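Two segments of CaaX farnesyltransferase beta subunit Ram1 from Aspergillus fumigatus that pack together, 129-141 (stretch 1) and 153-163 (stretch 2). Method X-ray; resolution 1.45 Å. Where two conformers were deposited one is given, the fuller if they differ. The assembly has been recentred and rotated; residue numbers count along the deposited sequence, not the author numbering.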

# COMPACT_ATOMS: atom_id res chain seq x y z
N HIS B 129 7.50 -24.52 0.25
CA HIS B 129 6.47 -23.48 0.08
C HIS B 129 5.19 -24.00 -0.55
O HIS B 129 4.10 -23.55 -0.16
CB HIS B 129 7.03 -22.30 -0.70
CG HIS B 129 8.25 -21.72 -0.04
ND1 HIS B 129 8.32 -21.53 1.33
CD2 HIS B 129 9.45 -21.33 -0.56
CE1 HIS B 129 9.52 -21.04 1.63
NE2 HIS B 129 10.22 -20.90 0.49
N LEU B 130 5.30 -24.93 -1.50
CA LEU B 130 4.10 -25.54 -2.07
C LEU B 130 3.28 -26.20 -0.95
O LEU B 130 2.08 -26.04 -0.89
CB LEU B 130 4.45 -26.65 -3.11
CG LEU B 130 4.97 -26.07 -4.42
CD1 LEU B 130 5.55 -27.20 -5.28
CD2 LEU B 130 3.89 -25.38 -5.23
N GLU B 131 3.93 -27.00 -0.10
CA GLU B 131 3.16 -27.66 0.94
C GLU B 131 2.50 -26.67 1.90
O GLU B 131 1.33 -26.87 2.31
CB GLU B 131 4.04 -28.66 1.69
CG GLU B 131 4.54 -29.78 0.78
CD GLU B 131 5.44 -30.77 1.49
OE1 GLU B 131 5.58 -30.63 2.73
OE2 GLU B 131 5.99 -31.70 0.82
N TYR B 132 3.21 -25.60 2.21
CA TYR B 132 2.66 -24.57 3.09
C TYR B 132 1.40 -23.97 2.44
O TYR B 132 0.39 -23.76 3.13
CB TYR B 132 3.72 -23.51 3.33
CG TYR B 132 3.27 -22.44 4.27
CD1 TYR B 132 3.40 -22.61 5.66
CD2 TYR B 132 2.69 -21.26 3.79
CE1 TYR B 132 2.97 -21.65 6.55
CE2 TYR B 132 2.24 -20.27 4.69
CZ TYR B 132 2.40 -20.48 6.07
OH TYR B 132 1.96 -19.52 6.95
N LEU B 133 1.47 -23.63 1.15
CA LEU B 133 0.36 -22.95 0.50
C LEU B 133 -0.84 -23.88 0.31
O LEU B 133 -1.99 -23.46 0.49
CB LEU B 133 0.83 -22.42 -0.86
CG LEU B 133 1.76 -21.18 -0.77
CD1 LEU B 133 2.59 -21.04 -2.12
CD2 LEU B 133 0.93 -19.94 -0.48
N TYR B 134 -0.59 -25.15 -0.06
CA TYR B 134 -1.70 -26.10 -0.09
C TYR B 134 -2.34 -26.24 1.28
O TYR B 134 -3.58 -26.25 1.43
CB TYR B 134 -1.25 -27.48 -0.62
CG TYR B 134 -1.10 -27.53 -2.13
CD1 TYR B 134 -2.22 -27.35 -2.96
CD2 TYR B 134 0.13 -27.77 -2.74
CE1 TYR B 134 -2.11 -27.43 -4.34
CE2 TYR B 134 0.25 -27.82 -4.15
CZ TYR B 134 -0.86 -27.62 -4.93
OH TYR B 134 -0.80 -27.66 -6.32
N ASP B 135 -1.53 -26.36 2.32
CA ASP B 135 -2.13 -26.49 3.67
C ASP B 135 -2.94 -25.25 4.03
O ASP B 135 -3.92 -25.35 4.77
CB ASP B 135 -1.06 -26.68 4.76
CG ASP B 135 -0.39 -28.03 4.71
OD1 ASP B 135 -0.89 -28.92 3.99
OD2 ASP B 135 0.62 -28.23 5.43
N SER B 136 -2.58 -24.09 3.49
CA SER B 136 -3.20 -22.83 3.92
C SER B 136 -4.60 -22.72 3.37
O SER B 136 -5.37 -21.85 3.78
CB SER B 136 -2.36 -21.62 3.49
OG SER B 136 -2.58 -21.32 2.11
N LEU B 137 -4.95 -23.60 2.43
CA LEU B 137 -6.30 -23.58 1.85
C LEU B 137 -7.27 -24.47 2.60
O LEU B 137 -8.43 -24.59 2.20
CB LEU B 137 -6.27 -24.06 0.38
CG LEU B 137 -5.74 -22.96 -0.55
CD1 LEU B 137 -5.28 -23.56 -1.91
CD2 LEU B 137 -6.75 -21.78 -0.69
N GLU B 138 -6.80 -25.17 3.62
CA GLU B 138 -7.70 -26.07 4.33
C GLU B 138 -8.30 -25.43 5.60
O GLU B 138 -8.31 -24.22 5.69
CB GLU B 138 -7.03 -27.40 4.50
CG GLU B 138 -6.63 -28.05 3.11
CD GLU B 138 -7.79 -28.25 2.07
OE1 GLU B 138 -8.98 -28.33 2.43
OE2 GLU B 138 -7.50 -28.39 0.85
N ASP B 139 -8.81 -26.17 6.57
CA ASP B 139 -9.57 -25.55 7.66
C ASP B 139 -8.66 -25.01 8.78
O ASP B 139 -7.63 -25.64 9.11
CB ASP B 139 -10.51 -26.60 8.26
CG ASP B 139 -11.48 -26.03 9.29
OD1 ASP B 139 -12.38 -25.24 8.93
OD2 ASP B 139 -11.42 -26.45 10.46
N TYR B 140 -9.10 -23.91 9.40
CA TYR B 140 -8.40 -23.27 10.52
C TYR B 140 -9.22 -23.44 11.79
O TYR B 140 -10.44 -23.45 11.72
CB TYR B 140 -8.21 -21.76 10.27
CG TYR B 140 -7.27 -21.47 9.13
CD1 TYR B 140 -7.65 -21.68 7.80
CD2 TYR B 140 -5.98 -21.02 9.39
CE1 TYR B 140 -6.77 -21.38 6.76
CE2 TYR B 140 -5.09 -20.76 8.39
CZ TYR B 140 -5.48 -20.93 7.06
OH TYR B 140 -4.57 -20.68 6.05
N PRO B 141 -8.56 -23.52 12.95
CA PRO B 141 -9.24 -23.60 14.26
C PRO B 141 -9.91 -22.27 14.64
O PRO B 141 -9.66 -21.24 13.99
CB PRO B 141 -8.10 -23.94 15.25
CG PRO B 141 -6.87 -23.67 14.57
CD PRO B 141 -7.10 -23.63 13.08
N TRP B 153 -9.35 -13.26 0.68
CA TRP B 153 -7.91 -13.03 0.58
C TRP B 153 -7.11 -14.31 0.76
O TRP B 153 -6.10 -14.53 0.06
CB TRP B 153 -7.41 -12.04 1.60
CG TRP B 153 -7.62 -10.60 1.28
CD1 TRP B 153 -8.25 -9.68 2.07
CD2 TRP B 153 -7.07 -9.88 0.17
NE1 TRP B 153 -8.16 -8.44 1.49
CE2 TRP B 153 -7.45 -8.53 0.32
CE3 TRP B 153 -6.27 -10.23 -0.91
CZ2 TRP B 153 -7.07 -7.53 -0.56
CZ3 TRP B 153 -5.90 -9.21 -1.83
CH2 TRP B 153 -6.30 -7.90 -1.62
N MET B 154 -7.47 -15.15 1.74
CA MET B 154 -6.67 -16.38 1.98
C MET B 154 -6.72 -17.32 0.77
O MET B 154 -5.74 -18.04 0.48
CB MET B 154 -7.15 -17.11 3.25
CG MET B 154 -7.14 -16.14 4.44
SD MET B 154 -8.08 -16.70 5.85
CE MET B 154 -7.01 -18.02 6.05
N VAL B 155 -7.84 -17.30 0.06
CA VAL B 155 -7.93 -18.08 -1.20
C VAL B 155 -7.00 -17.47 -2.26
O VAL B 155 -6.18 -18.18 -2.85
CB VAL B 155 -9.38 -18.13 -1.74
CG1 VAL B 155 -9.38 -18.85 -3.10
CG2 VAL B 155 -10.27 -18.88 -0.72
N TYR B 156 -7.08 -16.16 -2.44
CA TYR B 156 -6.24 -15.49 -3.41
C TYR B 156 -4.75 -15.67 -3.11
O TYR B 156 -3.98 -15.98 -4.03
CB TYR B 156 -6.60 -13.99 -3.48
CG TYR B 156 -5.54 -13.22 -4.23
CD1 TYR B 156 -5.38 -13.32 -5.67
CD2 TYR B 156 -4.64 -12.42 -3.52
CE1 TYR B 156 -4.30 -12.64 -6.31
CE2 TYR B 156 -3.57 -11.75 -4.17
CZ TYR B 156 -3.45 -11.84 -5.56
OH TYR B 156 -2.43 -11.18 -6.18
N TRP B 157 -4.32 -15.41 -1.88
CA TRP B 157 -2.87 -15.46 -1.58
C TRP B 157 -2.33 -16.85 -1.86
O TRP B 157 -1.20 -17.02 -2.39
CB TRP B 157 -2.59 -15.14 -0.08
CG TRP B 157 -2.95 -13.70 0.25
CD1 TRP B 157 -2.75 -12.60 -0.55
CD2 TRP B 157 -3.47 -13.22 1.48
NE1 TRP B 157 -3.20 -11.47 0.11
CE2 TRP B 157 -3.65 -11.83 1.35
CE3 TRP B 157 -3.86 -13.86 2.68
CZ2 TRP B 157 -4.19 -11.05 2.39
CZ3 TRP B 157 -4.40 -13.07 3.73
CH2 TRP B 157 -4.54 -11.69 3.55
N ALA B 158 -3.09 -17.88 -1.48
CA ALA B 158 -2.61 -19.28 -1.70
C ALA B 158 -2.61 -19.59 -3.20
O ALA B 158 -1.63 -20.16 -3.70
CB ALA B 158 -3.49 -20.25 -0.92
N LEU B 159 -3.69 -19.26 -3.94
CA LEU B 159 -3.66 -19.58 -5.39
C LEU B 159 -2.54 -18.82 -6.10
O LEU B 159 -1.89 -19.38 -6.98
CB LEU B 159 -5.01 -19.23 -6.03
CG LEU B 159 -6.17 -20.11 -5.58
CD1 LEU B 159 -7.47 -19.52 -6.14
CD2 LEU B 159 -5.93 -21.59 -6.05
N ALA B 160 -2.37 -17.55 -5.77
CA ALA B 160 -1.31 -16.77 -6.38
C ALA B 160 0.07 -17.38 -6.09
O ALA B 160 0.88 -17.54 -7.03
CB ALA B 160 -1.34 -15.31 -5.84
N GLY B 161 0.36 -17.78 -4.84
CA GLY B 161 1.64 -18.43 -4.55
C GLY B 161 1.83 -19.74 -5.31
O GLY B 161 2.90 -20.00 -5.83
N LEU B 162 0.77 -20.54 -5.36
CA LEU B 162 0.84 -21.79 -6.13
C LEU B 162 1.08 -21.52 -7.62
O LEU B 162 1.87 -22.23 -8.27
CB LEU B 162 -0.46 -22.58 -5.95
CG LEU B 162 -0.68 -23.08 -4.52
CD1 LEU B 162 -2.14 -23.66 -4.37
CD2 LEU B 162 0.37 -24.11 -4.10
N CYS B 163 0.38 -20.55 -8.22
CA CYS B 163 0.65 -20.16 -9.61
C CYS B 163 2.08 -19.69 -9.81
O CYS B 163 2.74 -20.16 -10.76
CB CYS B 163 -0.31 -19.06 -10.12
SG CYS B 163 -1.98 -19.57 -10.37
O HOH W 1 -4.03 -18.78 2.41

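How does the start of stretch 2 engage the loop of stretch 1? Met 154 points toward it and lays its methyl over one face of the Tyr 140 ring, with CE 3.4 Å from CZ of Tyr 140. The flexible, apolar thioether suits this flat surface. The ring is steadied within its own stretch, where Tyr 140 OH donates to Ser 136 O at 2.7 Å.

What joins polar atoms across the contact, given that no direct hydrogen bond crosses? A water does, linking the Met 154 carbonyl to the Ser 136 hydroxyl by donating to Met 154 O at 2.7 Å and to Ser 136 OG at 2.9 Å. Ser 136 OG in turn donates to Leu 133 O, 2.7 Å away, so this buried hydroxyl has polar partners on both counts. Val 155 turns its side chain away and offers backbone instead: Leu 137 CD2 lies 3.9 Å from Val 155 CA.

Why are small residues useful in the middle? The helices run nearly antiparallel, their axes approaching to 9.0 Å, and the CA atoms of Leu 133 and Ala 158 are only 5.2 Å apart. The methyl of Ala 158 fits there, with its CB 3.5 Å from Leu 137 CG and 3.3 Å from Ser 136 OG. One turn on, Gly 161 leaves room for Leu 133, whose CD1 comes within 3.5 Å of Gly 161 C; a CB at Gly 161 would lie 2.7 Å from that same CD1, a clash.

What closes the far end? Leu 162, with the largest area covered, starts sideways but brings its branched end into stretch 1. Its CD2 sits 3.7 Å from Leu 133 CB and 3.9 Å from Leu 130 CD2, and it makes a CH-pi contact over one face of the Tyr 134 ring, with Leu 162 CD2 3.8 Å from the centroid. Its CD1 reaches Leu 137 CD1 at 4.0 Å.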